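Local coordinates for peptidase M16 domain protein (Alicyclobacillus acidocaldarius subsp. acidocaldarius DSM 446, PDB 4XEA) that is probably a metallopeptidase of the M16 (insulinase-like) family, binding a metal ion, here nickel, at its presumed catalytic centre, at residues A33-R38 against M194-A199; M23-L28 against D365-L370; R44-D49 against L182-T187. One frame throughout, in Å; residues are numbered along the deposited sequence.

Contact 1: residues A33-R38 against M194-A199; sequences AMFATR and MVLVIA
The selenomethionine side chain of Met194 folds over the ring of Phe35, its methyl CE lying almost above the centre of one face, 3.6 Å from the ring centroid and 10° off the normal. The bend at chi3 (65°) turns CE back onto the ring. SE sits obliquely beside the same ring, giving a Met-aromatic contact as well as the CH-pi one. Phe35 CG stands anti to its own backbone N (chi1 -168°), so the ring edge meets Val195 O in plane, with CD1 3.4 Å from that oxygen. An alanine at Phe35 would remove the ring and would probably leave Met194 CE and SE without their aromatic partner; the 3.9 Å contact of Leu196 CD1 with Phe35 CB does not depend on the ring. Phe35 belongs to an antiparallel ladder of two central strands, 31-37 and 194-200, in the mixed sheet of the M16-type alpha/beta fold. Met34 pairs with Val197 and Ala36 with Val195, each through two N-H...O bonds running nearly along the C=O axes; Met34 N to Val197 O is the shortest at 2.8 Å. The side chains of Met34, Ala36, Val195 and Val197 leave on one face, where Met34, Ala36 and Val197 meet helix 367-379. On the Phe35 face, Ala33 CB meets Ile198 CG1 at 4.0 Å, and Thr37 CB touches Met194 CG while Thr37 OG1 bonds to Phe188 O.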
ATOM      1  N   ALA A  33     -11.862  -7.918  10.847  1.00 47.94           N
ATOM      2  CA  ALA A  33     -12.307  -7.804  12.236  1.00 47.64           C
ATOM      3  C   ALA A  33     -11.172  -7.201  13.076  1.00 46.87           C
ATOM      4  O   ALA A  33     -10.017  -7.602  12.922  1.00 46.95           O
ATOM      5  CB  ALA A  33     -12.661  -9.200  12.745  1.00 49.84           C
HETATM    6  N   MSE A  34     -11.499  -6.292  14.002  1.00 45.84           N
HETATM    7  CA  MSE A  34     -10.477  -5.705  14.860  1.00 44.49           C
HETATM    8  C   MSE A  34     -11.003  -5.598  16.299  1.00 43.51           C
HETATM    9  O   MSE A  34     -12.135  -5.133  16.511  1.00 43.11           O
HETATM   10  CB  MSE A  34     -10.073  -4.320  14.332  1.00 43.54           C
HETATM   11  CG  MSE A  34      -9.070  -3.522  15.239  1.00 44.21           C
HETATM   12 SE   MSE A  34      -8.382  -1.855  14.465  0.84 47.59          SE
HETATM   13  CE  MSE A  34      -7.169  -2.543  13.091  1.00 43.65           C
ATOM     14  N   PHE A  35     -10.186  -6.083  17.244  1.00 41.87           N
ATOM     15  CA  PHE A  35     -10.438  -6.017  18.677  1.00 43.19           C
ATOM     16  C   PHE A  35      -9.331  -5.116  19.269  1.00 41.82           C
ATOM     17  O   PHE A  35      -8.157  -5.469  19.187  1.00 43.57           O
ATOM     18  CB  PHE A  35     -10.356  -7.457  19.239  1.00 44.38           C
ATOM     19  CG  PHE A  35     -10.857  -7.639  20.658  1.00 44.68           C
ATOM     20  CD1 PHE A  35     -11.750  -6.769  21.257  1.00 46.66           C
ATOM     21  CD2 PHE A  35     -10.486  -8.781  21.357  1.00 49.38           C
ATOM     22  CE1 PHE A  35     -12.205  -6.989  22.568  1.00 47.28           C
ATOM     23  CE2 PHE A  35     -10.954  -9.021  22.662  1.00 49.41           C
ATOM     24  CZ  PHE A  35     -11.801  -8.112  23.259  1.00 48.67           C
ATOM     25  N   ALA A  36      -9.688  -3.946  19.798  1.00 41.50           N
ATOM     26  CA  ALA A  36      -8.696  -2.963  20.254  1.00 38.88           C
ATOM     27  C   ALA A  36      -8.944  -2.483  21.633  1.00 38.72           C
ATOM     28  O   ALA A  36     -10.104  -2.464  22.088  1.00 39.99           O
ATOM     29  CB  ALA A  36      -8.632  -1.778  19.307  1.00 36.33           C
ATOM     30  N   THR A  37      -7.855  -2.053  22.283  1.00 38.42           N
ATOM     31  CA  THR A  37      -7.923  -1.525  23.653  1.00 39.13           C
ATOM     32  C   THR A  37      -7.491  -0.068  23.688  1.00 37.10           C
ATOM     33  O   THR A  37      -6.564   0.330  22.981  1.00 37.71           O
ATOM     34  CB  THR A  37      -7.068  -2.347  24.643  1.00 39.42           C
ATOM     35  OG1 THR A  37      -7.074  -1.729  25.933  1.00 41.99           O
ATOM     36  CG2 THR A  37      -5.653  -2.447  24.129  1.00 40.57           C
ATOM     37  N   ARG A  38      -8.201   0.722  24.502  1.00 36.42           N
ATOM     38  CA  ARG A  38      -7.824   2.116  24.805  1.00 36.44           C
ATOM     39  C   ARG A  38      -6.622   2.159  25.780  1.00 35.65           C
ATOM     40  O   ARG A  38      -6.743   2.560  26.962  1.00 36.83           O
ATOM     41  CB  ARG A  38      -9.013   2.852  25.397  1.00 37.25           C
ATOM     42  CG  ARG A  38      -8.867   4.345  25.461  1.00 37.09           C
ATOM     43  CD  ARG A  38     -10.084   5.026  26.098  1.00 39.96           C
ATOM     44  NE  ARG A  38     -11.374   4.879  25.386  1.00 42.63           N
ATOM     45  CZ  ARG A  38     -12.332   3.983  25.657  1.00 43.46           C
ATOM     46  NH1 ARG A  38     -12.162   3.041  26.584  1.00 43.49           N
ATOM     47  NH2 ARG A  38     -13.471   4.015  24.956  1.00 44.76           N
HETATM   48  N   MSE A 194     -12.444  -1.750  25.908  1.00 41.25           N
HETATM   49  CA  MSE A 194     -12.174  -2.250  24.551  1.00 40.19           C
HETATM   50  C   MSE A 194     -13.346  -2.117  23.579  1.00 41.16           C
HETATM   51  O   MSE A 194     -14.458  -1.720  23.964  1.00 42.41           O
HETATM   52  CB  MSE A 194     -11.667  -3.707  24.604  1.00 42.48           C
HETATM   53  CG  MSE A 194     -10.417  -3.889  25.443  1.00 42.35           C
HETATM   54 SE   MSE A 194      -9.513  -5.608  25.281  0.82 52.62          SE
HETATM   55  CE  MSE A 194      -8.907  -5.578  23.407  1.00 42.05           C
ATOM     56  N   VAL A 195     -13.080  -2.455  22.308  1.00 40.45           N
ATOM     57  CA  VAL A 195     -14.055  -2.338  21.245  1.00 41.46           C
ATOM     58  C   VAL A 195     -13.760  -3.428  20.214  1.00 42.58           C
ATOM     59  O   VAL A 195     -12.594  -3.775  19.996  1.00 42.15           O
ATOM     60  CB  VAL A 195     -14.073  -0.932  20.606  1.00 40.85           C
ATOM     61  CG1 VAL A 195     -12.757  -0.624  19.797  1.00 39.15           C
ATOM     62  CG2 VAL A 195     -15.345  -0.719  19.772  1.00 41.49           C
ATOM     63  N   LEU A 196     -14.836  -4.000  19.659  1.00 43.73           N
ATOM     64  CA  LEU A 196     -14.782  -5.030  18.620  1.00 44.27           C
ATOM     65  C   LEU A 196     -15.600  -4.551  17.426  1.00 44.83           C
ATOM     66  O   LEU A 196     -16.800  -4.259  17.564  1.00 45.49           O
ATOM     67  CB  LEU A 196     -15.363  -6.356  19.136  1.00 47.45           C
ATOM     68  CG  LEU A 196     -15.379  -7.552  18.173  1.00 48.95           C
ATOM     69  CD1 LEU A 196     -13.928  -7.923  17.734  1.00 46.77           C
ATOM     70  CD2 LEU A 196     -16.087  -8.741  18.823  1.00 50.78           C
ATOM     71  N   VAL A 197     -14.951  -4.477  16.256  1.00 45.09           N
ATOM     72  CA  VAL A 197     -15.579  -3.929  15.040  1.00 45.00           C
ATOM     73  C   VAL A 197     -15.277  -4.888  13.889  1.00 45.84           C
ATOM     74  O   VAL A 197     -14.150  -5.337  13.735  1.00 44.41           O
ATOM     75  CB  VAL A 197     -15.105  -2.503  14.738  1.00 43.22           C
ATOM     76  CG1 VAL A 197     -15.810  -1.924  13.549  1.00 43.09           C
ATOM     77  CG2 VAL A 197     -15.354  -1.567  15.988  1.00 41.70           C
ATOM     78  N   ILE A 198     -16.315  -5.228  13.129  1.00 47.63           N
ATOM     79  CA  ILE A 198     -16.211  -6.238  12.063  1.00 48.97           C
ATOM     80  C   ILE A 198     -16.970  -5.738  10.852  1.00 50.02           C
ATOM     81  O   ILE A 198     -18.120  -5.308  10.978  1.00 50.91           O
ATOM     82  CB  ILE A 198     -16.811  -7.571  12.492  1.00 50.71           C
ATOM     83  CG1 ILE A 198     -16.304  -7.969  13.871  1.00 50.59           C
ATOM     84  CG2 ILE A 198     -16.477  -8.713  11.463  1.00 52.02           C
ATOM     85  CD1 ILE A 198     -16.878  -9.287  14.366  1.00 51.14           C
ATOM     86  N   ALA A 199     -16.333  -5.796   9.684  1.00 50.89           N
ATOM     87  CA  ALA A 199     -16.988  -5.446   8.421  1.00 51.06           C
ATOM     88  C   ALA A 199     -16.684  -6.485   7.345  1.00 52.38           C
ATOM     89  O   ALA A 199     -15.580  -7.048   7.276  1.00 51.10           O
ATOM     90  CB  ALA A 199     -16.604  -4.057   7.943  1.00 49.79           C
TER

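Contact 2: residues M23-L28 against D365-L370; sequences MPRPAL and DQNAFL
Arg25 and Asn367 reach toward each other tip to tip, with the guanidinium and amide planes almost perpendicular (87°). Arg25 bends at chi3 (68°), bringing its far end to the turn that precedes helix 367-379. There NH1 and NH2 grip one oxygen together: Asp365 O receives both end-on, each at 2.9 Å from Arg25. NH1 also donates to Asn367 OD1 at 2.9 Å, so this one nitrogen serves two acceptors. Both oxygens lie near the guanidinium plane, yet the nitrogens stand above the planes of the carbonyls rather than on their lone pairs. Apolar groups cover the two faces of the guanidinium: Leu370 CD1, 3.9 Å from Arg25 NH1, on one, and Leu28 CD1, 3.3 Å above the plane and offset toward the rim, on the opposite one. The same Leu28 methyl meets the amide of Asn367, reaching ND2 at 3.6 Å; ND2 in turn bonds to Gln30 OE1, which helps to fix the amide's orientation. Leu370 is also crossed obliquely by Met23, whose SE lies 4.0 Å from Leu370 CB. The carboxylate of Asp365 is not in contact with Arg25; it accepts from the backbone N atoms of His29 and Gln30 of the second subunit, so this contact belongs to the dimer interface. Opposite charge 4.9 Å away, between Arg25 NH2 and Asp365 OD1, may add modest electrostatic support. Arg25 opens a type I turn after strand 19-24, and Gln366 is the N-cap residue of helix 367-379. The helix thus begins beside the end of strand 19-24, with Asn367 also resting on Ala199 and Tyr32 of strands 194-200 and 31-37, while Leu370 meets Phe387 of helix 387-396.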
HETATM    1  N   MSE A  23     -20.754  -4.555  10.644  1.00 53.59           N
HETATM    2  CA  MSE A  23     -21.156  -3.977   9.361  1.00 54.76           C
HETATM    3  C   MSE A  23     -21.197  -5.061   8.269  1.00 56.06           C
HETATM    4  O   MSE A  23     -20.283  -5.161   7.445  1.00 55.60           O
HETATM    5  CB  MSE A  23     -20.172  -2.856   8.970  1.00 54.02           C
HETATM    6  CG  MSE A  23     -20.319  -1.599   9.815  1.00 53.45           C
HETATM    7 SE   MSE A  23     -18.868  -0.351   9.440  0.83 55.86          SE
HETATM    8  CE  MSE A  23     -17.547  -1.123  10.658  1.00 44.30           C
ATOM      9  N   PRO A  24     -22.267  -5.879   8.244  1.00 58.09           N
ATOM     10  CA  PRO A  24     -22.343  -6.935   7.239  1.00 59.44           C
ATOM     11  C   PRO A  24     -22.497  -6.388   5.810  1.00 60.81           C
ATOM     12  O   PRO A  24     -23.282  -5.484   5.582  1.00 61.25           O
ATOM     13  CB  PRO A  24     -23.583  -7.742   7.672  1.00 62.83           C
ATOM     14  CG  PRO A  24     -24.395  -6.801   8.514  1.00 61.64           C
ATOM     15  CD  PRO A  24     -23.404  -5.904   9.183  1.00 59.01           C
ATOM     16  N   ARG A  25     -21.712  -6.917   4.867  1.00 61.41           N
ATOM     17  CA  ARG A  25     -21.727  -6.498   3.456  1.00 62.88           C
ATOM     18  C   ARG A  25     -21.696  -7.795   2.669  1.00 64.96           C
ATOM     19  O   ARG A  25     -20.624  -8.317   2.387  1.00 64.53           O
ATOM     20  CB  ARG A  25     -20.513  -5.602   3.143  1.00 61.34           C
ATOM     21  CG  ARG A  25     -20.337  -4.433   4.130  1.00 60.48           C
ATOM     22  CD  ARG A  25     -19.005  -3.698   3.943  1.00 59.30           C
ATOM     23  NE  ARG A  25     -18.972  -2.988   2.665  1.00 60.56           N
ATOM     24  CZ  ARG A  25     -17.876  -2.635   1.992  1.00 60.01           C
ATOM     25  NH1 ARG A  25     -16.658  -2.883   2.465  1.00 59.49           N
ATOM     26  NH2 ARG A  25     -18.010  -2.020   0.821  1.00 58.49           N
ATOM     27  N   PRO A  26     -22.884  -8.337   2.336  1.00 68.00           N
ATOM     28  CA  PRO A  26     -22.999  -9.728   1.857  1.00 70.29           C
ATOM     29  C   PRO A  26     -22.357 -10.006   0.506  1.00 72.04           C
ATOM     30  O   PRO A  26     -22.047 -11.165   0.200  1.00 73.57           O
ATOM     31  CB  PRO A  26     -24.517  -9.978   1.812  1.00 73.23           C
ATOM     32  CG  PRO A  26     -25.175  -8.635   1.910  1.00 72.44           C
ATOM     33  CD  PRO A  26     -24.199  -7.735   2.639  1.00 69.53           C
ATOM     34  N   ALA A  27     -22.151  -8.956  -0.287  1.00 71.96           N
ATOM     35  CA  ALA A  27     -21.558  -9.100  -1.613  1.00 73.73           C
ATOM     36  C   ALA A  27     -20.035  -9.357  -1.581  1.00 71.40           C
ATOM     37  O   ALA A  27     -19.445  -9.678  -2.613  1.00 73.44           O
ATOM     38  CB  ALA A  27     -21.866  -7.851  -2.467  1.00 74.73           C
ATOM     39  N   LEU A  28     -19.415  -9.242  -0.412  1.00 68.36           N
ATOM     40  CA  LEU A  28     -17.957  -9.341  -0.286  1.00 65.84           C
ATOM     41  C   LEU A  28     -17.478 -10.695   0.230  1.00 65.72           C
ATOM     42  O   LEU A  28     -18.147 -11.310   1.042  1.00 66.32           O
ATOM     43  CB  LEU A  28     -17.441  -8.248   0.642  1.00 62.52           C
ATOM     44  CG  LEU A  28     -17.683  -6.816   0.190  1.00 62.15           C
ATOM     45  CD1 LEU A  28     -16.903  -5.912   1.142  1.00 59.90           C
ATOM     46  CD2 LEU A  28     -17.276  -6.598  -1.251  1.00 63.35           C
ATOM     47  N   ASP A 365     -15.804   2.357   0.959  1.00 53.50           N
ATOM     48  CA  ASP A 365     -15.856   1.058   0.264  1.00 54.26           C
ATOM     49  C   ASP A 365     -14.997  -0.055   0.887  1.00 53.10           C
ATOM     50  O   ASP A 365     -15.183  -1.230   0.533  1.00 53.94           O
ATOM     51  CB  ASP A 365     -15.368   1.197  -1.178  1.00 55.87           C
ATOM     52  CG  ASP A 365     -16.349   1.909  -2.074  1.00 59.00           C
ATOM     53  OD1 ASP A 365     -17.482   2.189  -1.636  1.00 59.29           O
ATOM     54  OD2 ASP A 365     -15.989   2.164  -3.244  1.00 58.75           O
ATOM     55  N   GLN A 366     -14.015   0.297   1.730  1.00 51.15           N
ATOM     56  CA  GLN A 366     -12.984  -0.670   2.154  1.00 50.18           C
ATOM     57  C   GLN A 366     -13.265  -1.200   3.551  1.00 48.58           C
ATOM     58  O   GLN A 366     -13.351  -0.410   4.493  1.00 47.37           O
ATOM     59  CB  GLN A 366     -11.597  -0.003   2.207  1.00 49.82           C
ATOM     60  CG  GLN A 366     -11.003   0.474   0.862  1.00 53.35           C
ATOM     61  CD  GLN A 366     -10.753  -0.673  -0.088  1.00 60.59           C
ATOM     62  OE1 GLN A 366     -10.220  -1.712   0.314  1.00 62.99           O
ATOM     63  NE2 GLN A 366     -11.146  -0.506  -1.358  1.00 63.66           N
ATOM     64  N   ASN A 367     -13.357  -2.524   3.713  1.00 49.37           N
ATOM     65  CA  ASN A 367     -13.572  -3.110   5.051  1.00 49.94           C
ATOM     66  C   ASN A 367     -12.535  -2.582   6.038  1.00 47.76           C
ATOM     67  O   ASN A 367     -12.915  -2.175   7.124  1.00 46.92           O
ATOM     68  CB  ASN A 367     -13.483  -4.627   5.047  1.00 51.05           C
ATOM     69  CG  ASN A 367     -14.673  -5.286   4.380  1.00 52.71           C
ATOM     70  OD1 ASN A 367     -15.801  -4.790   4.438  1.00 52.30           O
ATOM     71  ND2 ASN A 367     -14.425  -6.419   3.758  1.00 53.16           N
ATOM     72  N   ALA A 368     -11.256  -2.610   5.661  1.00 47.48           N
ATOM     73  CA  ALA A 368     -10.183  -2.202   6.587  1.00 46.65           C
ATOM     74  C   ALA A 368     -10.359  -0.756   7.053  1.00 45.49           C
ATOM     75  O   ALA A 368     -10.241  -0.464   8.244  1.00 45.15           O
ATOM     76  CB  ALA A 368      -8.805  -2.388   5.981  1.00 47.69           C
ATOM     77  N   PHE A 369     -10.607   0.166   6.137  1.00 45.46           N
ATOM     78  CA  PHE A 369     -10.864   1.562   6.542  1.00 44.68           C
ATOM     79  C   PHE A 369     -12.086   1.706   7.484  1.00 44.14           C
ATOM     80  O   PHE A 369     -12.015   2.316   8.583  1.00 43.16           O
ATOM     81  CB  PHE A 369     -11.005   2.452   5.300  1.00 46.01           C
ATOM     82  CG  PHE A 369     -11.328   3.906   5.614  1.00 44.88           C
ATOM     83  CD1 PHE A 369     -10.301   4.860   5.638  1.00 46.49           C
ATOM     84  CD2 PHE A 369     -12.635   4.322   5.814  1.00 47.34           C
ATOM     85  CE1 PHE A 369     -10.585   6.215   5.905  1.00 46.25           C
ATOM     86  CE2 PHE A 369     -12.927   5.682   6.114  1.00 47.94           C
ATOM     87  CZ  PHE A 369     -11.878   6.620   6.133  1.00 46.79           C
ATOM     88  N   LEU A 370     -13.222   1.142   7.090  1.00 44.87           N
ATOM     89  CA  LEU A 370     -14.413   1.210   7.921  1.00 45.14           C
ATOM     90  C   LEU A 370     -14.127   0.763   9.354  1.00 44.37           C
ATOM     91  O   LEU A 370     -14.557   1.392  10.332  1.00 43.83           O
ATOM     92  CB  LEU A 370     -15.530   0.334   7.333  1.00 46.72           C
ATOM     93  CG  LEU A 370     -16.167   0.843   6.064  1.00 47.67           C
ATOM     94  CD1 LEU A 370     -16.929  -0.278   5.333  1.00 50.70           C
ATOM     95  CD2 LEU A 370     -17.051   2.016   6.366  1.00 45.80           C
TER

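Contact 3: residues R44-D49 against L182-T187; sequences RAFRTD and LLCYDT
Leu183 is the first residue of 182-187 to meet strand 45-48. Its CG lies anti to the backbone N (chi1 166°), and CD2 comes tip to tip with Phe46 CZ at 4.0 Å. Phe46 arrives from the strand with CG in the crowded position between its backbone N and carbonyl carbon (chi1 56°), which sends the far end of the ring at the helix. Next in sequence, Cys184 lays SG 3.9 Å from the same CZ; the sulfur stands obliquely to the ring, 5.1 Å from its centroid, in a sulfur-aromatic contact. One helical turn beyond Leu183, Thr187 completes the surface. Its OG1 donates back to Leu183 O at 2.8 Å, an oxygen that also takes the backbone N-H of Thr187, and this bond fixes the rotation of the threonine. CG2 is thereby directed at the strand, where it meets Phe46 CE2 at 4.2 Å and Thr48 CB at 4.0 Å. Thr48 CG2 in turn touches Thr187 OG1 at 3.7 Å, while Thr48 OG1 bonds to Ala225 O. Phe188 meets the Phe46 ring edge-to-face and His53 joins it from strand 51-54, so the ring is held in an aromatic cluster. Strand and helix cross at 64°, the helix packing on the small antiparallel sheet through side chains alone. Cys184 and Tyr185 also touch Ile59 and Leu63 of helix 59-66, which carries the nickel ligands His61 and His65; the helix-on-sheet layer therefore backs the metal-binding helix with the HXXEH motif of the M16 family, the inverse of the HEXXH of other metallopeptidases.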
ATOM      1  N   ARG A  44       1.851   5.979  30.178  1.00 39.68           N
ATOM      2  CA  ARG A  44       2.938   5.673  31.097  1.00 39.90           C
ATOM      3  C   ARG A  44       2.462   5.662  32.561  1.00 40.60           C
ATOM      4  O   ARG A  44       2.937   4.871  33.361  1.00 41.66           O
ATOM      5  CB  ARG A  44       4.035   6.735  30.936  1.00 40.54           C
ATOM      6  CG  ARG A  44       5.218   6.588  31.853  1.00 42.62           C
ATOM      7  CD  ARG A  44       6.137   7.818  31.782  1.00 43.99           C
ATOM      8  NE  ARG A  44       6.879   7.865  30.532  1.00 45.06           N
ATOM      9  CZ  ARG A  44       7.484   8.953  30.049  1.00 45.59           C
ATOM     10  NH1 ARG A  44       7.375  10.136  30.670  1.00 44.58           N
ATOM     11  NH2 ARG A  44       8.163   8.863  28.904  1.00 47.24           N
ATOM     12  N   ALA A  45       1.579   6.584  32.919  1.00 39.77           N
ATOM     13  CA  ALA A  45       1.151   6.705  34.306  1.00 41.49           C
ATOM     14  C   ALA A  45      -0.368   6.712  34.392  1.00 40.94           C
ATOM     15  O   ALA A  45      -1.076   7.210  33.483  1.00 39.76           O
ATOM     16  CB  ALA A  45       1.730   7.998  34.943  1.00 41.23           C
ATOM     17  N   PHE A  46      -0.862   6.189  35.502  1.00 41.09           N
ATOM     18  CA  PHE A  46      -2.283   6.027  35.687  1.00 40.21           C
ATOM     19  C   PHE A  46      -2.555   5.667  37.145  1.00 42.30           C
ATOM     20  O   PHE A  46      -1.663   5.237  37.878  1.00 43.41           O
ATOM     21  CB  PHE A  46      -2.875   4.956  34.761  1.00 39.03           C
ATOM     22  CG  PHE A  46      -2.219   3.607  34.881  1.00 41.02           C
ATOM     23  CD1 PHE A  46      -1.072   3.308  34.153  1.00 42.99           C
ATOM     24  CD2 PHE A  46      -2.734   2.631  35.755  1.00 44.04           C
ATOM     25  CE1 PHE A  46      -0.457   2.068  34.287  1.00 44.10           C
ATOM     26  CE2 PHE A  46      -2.151   1.390  35.872  1.00 44.74           C
ATOM     27  CZ  PHE A  46      -0.995   1.102  35.130  1.00 45.51           C
ATOM     28  N   ARG A  47      -3.804   5.872  37.539  1.00 42.55           N
ATOM     29  CA  ARG A  47      -4.299   5.465  38.842  1.00 44.50           C
ATOM     30  C   ARG A  47      -5.403   4.459  38.623  1.00 45.32           C
ATOM     31  O   ARG A  47      -6.269   4.644  37.743  1.00 43.22           O
ATOM     32  CB  ARG A  47      -4.889   6.651  39.597  1.00 45.85           C
ATOM     33  CG  ARG A  47      -5.422   6.296  41.008  1.00 48.68           C
ATOM     34  CD  ARG A  47      -6.533   7.305  41.414  1.00 54.13           C
ATOM     35  NE  ARG A  47      -6.975   7.136  42.785  1.00 55.64           N
ATOM     36  CZ  ARG A  47      -6.274   7.542  43.841  1.00 59.40           C
ATOM     37  NH1 ARG A  47      -5.098   8.159  43.675  1.00 57.99           N
ATOM     38  NH2 ARG A  47      -6.760   7.339  45.058  1.00 60.60           N
ATOM     39  N   THR A  48      -5.375   3.380  39.402  1.00 46.68           N
ATOM     40  CA  THR A  48      -6.405   2.354  39.332  1.00 47.60           C
ATOM     41  C   THR A  48      -6.418   1.633  40.682  1.00 50.66           C
ATOM     42  O   THR A  48      -5.403   1.590  41.380  1.00 49.00           O
ATOM     43  CB  THR A  48      -6.167   1.361  38.183  1.00 47.50           C
ATOM     44  OG1 THR A  48      -7.362   0.617  37.936  1.00 47.64           O
ATOM     45  CG2 THR A  48      -5.036   0.389  38.507  1.00 49.41           C
ATOM     46  N   ASP A  49      -7.615   1.197  41.077  1.00 53.32           N
ATOM     47  CA  ASP A  49      -7.837   0.525  42.356  1.00 57.38           C
ATOM     48  C   ASP A  49      -7.132   1.270  43.468  1.00 58.24           C
ATOM     49  O   ASP A  49      -6.539   0.679  44.353  1.00 60.10           O
ATOM     50  CB  ASP A  49      -7.419  -0.950  42.297  1.00 59.27           C
ATOM     51  CG  ASP A  49      -7.894  -1.743  43.536  1.00 65.99           C
ATOM     52  OD1 ASP A  49      -9.118  -1.786  43.800  1.00 69.55           O
ATOM     53  OD2 ASP A  49      -7.045  -2.291  44.272  1.00 72.69           O
ATOM     54  N   LEU A 182       1.486  -7.670  34.040  1.00 52.07           N
ATOM     55  CA  LEU A 182       0.230  -8.264  34.467  1.00 53.73           C
ATOM     56  C   LEU A 182      -0.726  -7.186  34.993  1.00 51.70           C
ATOM     57  O   LEU A 182      -1.934  -7.231  34.723  1.00 51.41           O
ATOM     58  CB  LEU A 182       0.456  -9.355  35.531  1.00 56.82           C
ATOM     59  CG  LEU A 182       1.013 -10.704  35.045  1.00 61.08           C
ATOM     60  CD1 LEU A 182       0.967 -11.738  36.151  1.00 62.24           C
ATOM     61  CD2 LEU A 182       0.263 -11.207  33.823  1.00 62.94           C
ATOM     62  N   LEU A 183      -0.183  -6.206  35.698  1.00 51.42           N
ATOM     63  CA  LEU A 183      -0.994  -5.092  36.196  1.00 50.37           C
ATOM     64  C   LEU A 183      -1.605  -4.341  35.015  1.00 48.27           C
ATOM     65  O   LEU A 183      -2.811  -4.107  34.973  1.00 47.09           O
ATOM     66  CB  LEU A 183      -0.150  -4.139  37.017  1.00 50.57           C
ATOM     67  CG  LEU A 183      -0.847  -2.790  37.263  1.00 50.32           C
ATOM     68  CD1 LEU A 183      -1.964  -2.977  38.310  1.00 48.87           C
ATOM     69  CD2 LEU A 183       0.164  -1.780  37.704  1.00 52.20           C
ATOM     70  N   CYS A 184      -0.769  -3.982  34.037  1.00 47.68           N
ATOM     71  CA  CYS A 184      -1.259  -3.240  32.887  1.00 45.90           C
ATOM     72  C   CYS A 184      -2.242  -4.053  32.094  1.00 45.43           C
ATOM     73  O   CYS A 184      -3.240  -3.510  31.658  1.00 43.83           O
ATOM     74  CB  CYS A 184      -0.118  -2.719  32.017  1.00 45.38           C
ATOM     75  SG  CYS A 184       0.848  -1.545  32.895  1.00 47.89           S
ATOM     76  N   TYR A 185      -2.010  -5.357  31.951  1.00 47.32           N
ATOM     77  CA  TYR A 185      -2.943  -6.197  31.215  1.00 48.32           C
ATOM     78  C   TYR A 185      -4.289  -6.268  31.959  1.00 49.79           C
ATOM     79  O   TYR A 185      -5.342  -6.134  31.340  1.00 48.46           O
ATOM     80  CB  TYR A 185      -2.392  -7.624  30.990  1.00 50.60           C
ATOM     81  CG  TYR A 185      -3.379  -8.542  30.311  1.00 51.71           C
ATOM     82  CD1 TYR A 185      -4.119  -9.488  31.039  1.00 55.11           C
ATOM     83  CD2 TYR A 185      -3.577  -8.475  28.942  1.00 50.86           C
ATOM     84  CE1 TYR A 185      -5.026 -10.299  30.414  1.00 58.09           C
ATOM     85  CE2 TYR A 185      -4.482  -9.272  28.319  1.00 52.47           C
ATOM     86  CZ  TYR A 185      -5.196 -10.182  29.040  1.00 54.62           C
ATOM     87  OH  TYR A 185      -6.079 -10.973  28.383  1.00 56.06           O
ATOM     88  N   ASP A 186      -4.246  -6.478  33.273  1.00 51.56           N
ATOM     89  CA  ASP A 186      -5.483  -6.576  34.044  1.00 53.73           C
ATOM     90  C   ASP A 186      -6.228  -5.238  34.021  1.00 50.99           C
ATOM     91  O   ASP A 186      -7.450  -5.224  33.941  1.00 51.58           O
ATOM     92  CB  ASP A 186      -5.251  -7.069  35.502  1.00 55.97           C
ATOM     93  CG  ASP A 186      -4.980  -8.573  35.599  1.00 63.74           C
ATOM     94  OD1 ASP A 186      -5.219  -9.378  34.634  1.00 66.44           O
ATOM     95  OD2 ASP A 186      -4.529  -8.973  36.703  1.00 70.66           O
ATOM     96  N   THR A 187      -5.504  -4.124  34.025  1.00 49.47           N
ATOM     97  CA  THR A 187      -6.129  -2.809  34.076  1.00 47.14           C
ATOM     98  C   THR A 187      -6.761  -2.419  32.737  1.00 46.84           C
ATOM     99  O   THR A 187      -7.874  -1.883  32.718  1.00 47.87           O
ATOM    100  CB  THR A 187      -5.116  -1.741  34.476  1.00 46.68           C
ATOM    101  OG1 THR A 187      -4.569  -2.064  35.759  1.00 46.02           O
ATOM    102  CG2 THR A 187      -5.739  -0.321  34.524  1.00 42.86           C
TER

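The segments are arranged concentrically along the chain: contact 3 (44-49 with 182-187) is bracketed by contact 1 (33-38 with 194-199), and both by contact 2 (23-28 with 365-370). Contacts 1 and 2 have centres about 15 Å apart and meet through one mixed sheet, where strands 19-24 and 194-200 are neighbours; Met23 N and Ile198 O, 2.8 Å apart, probably form a hydrogen bond. Contact 3 lies about 20 Å from contact 1, centre to centre, and about 35 Å from contact 2. Its helix 178-188 packs against helix 59-66, which carries two nickel ligands, whereas contact 2 brings a helix from the later, second-sheet part of the chain onto the first sheet, at the subunit interface.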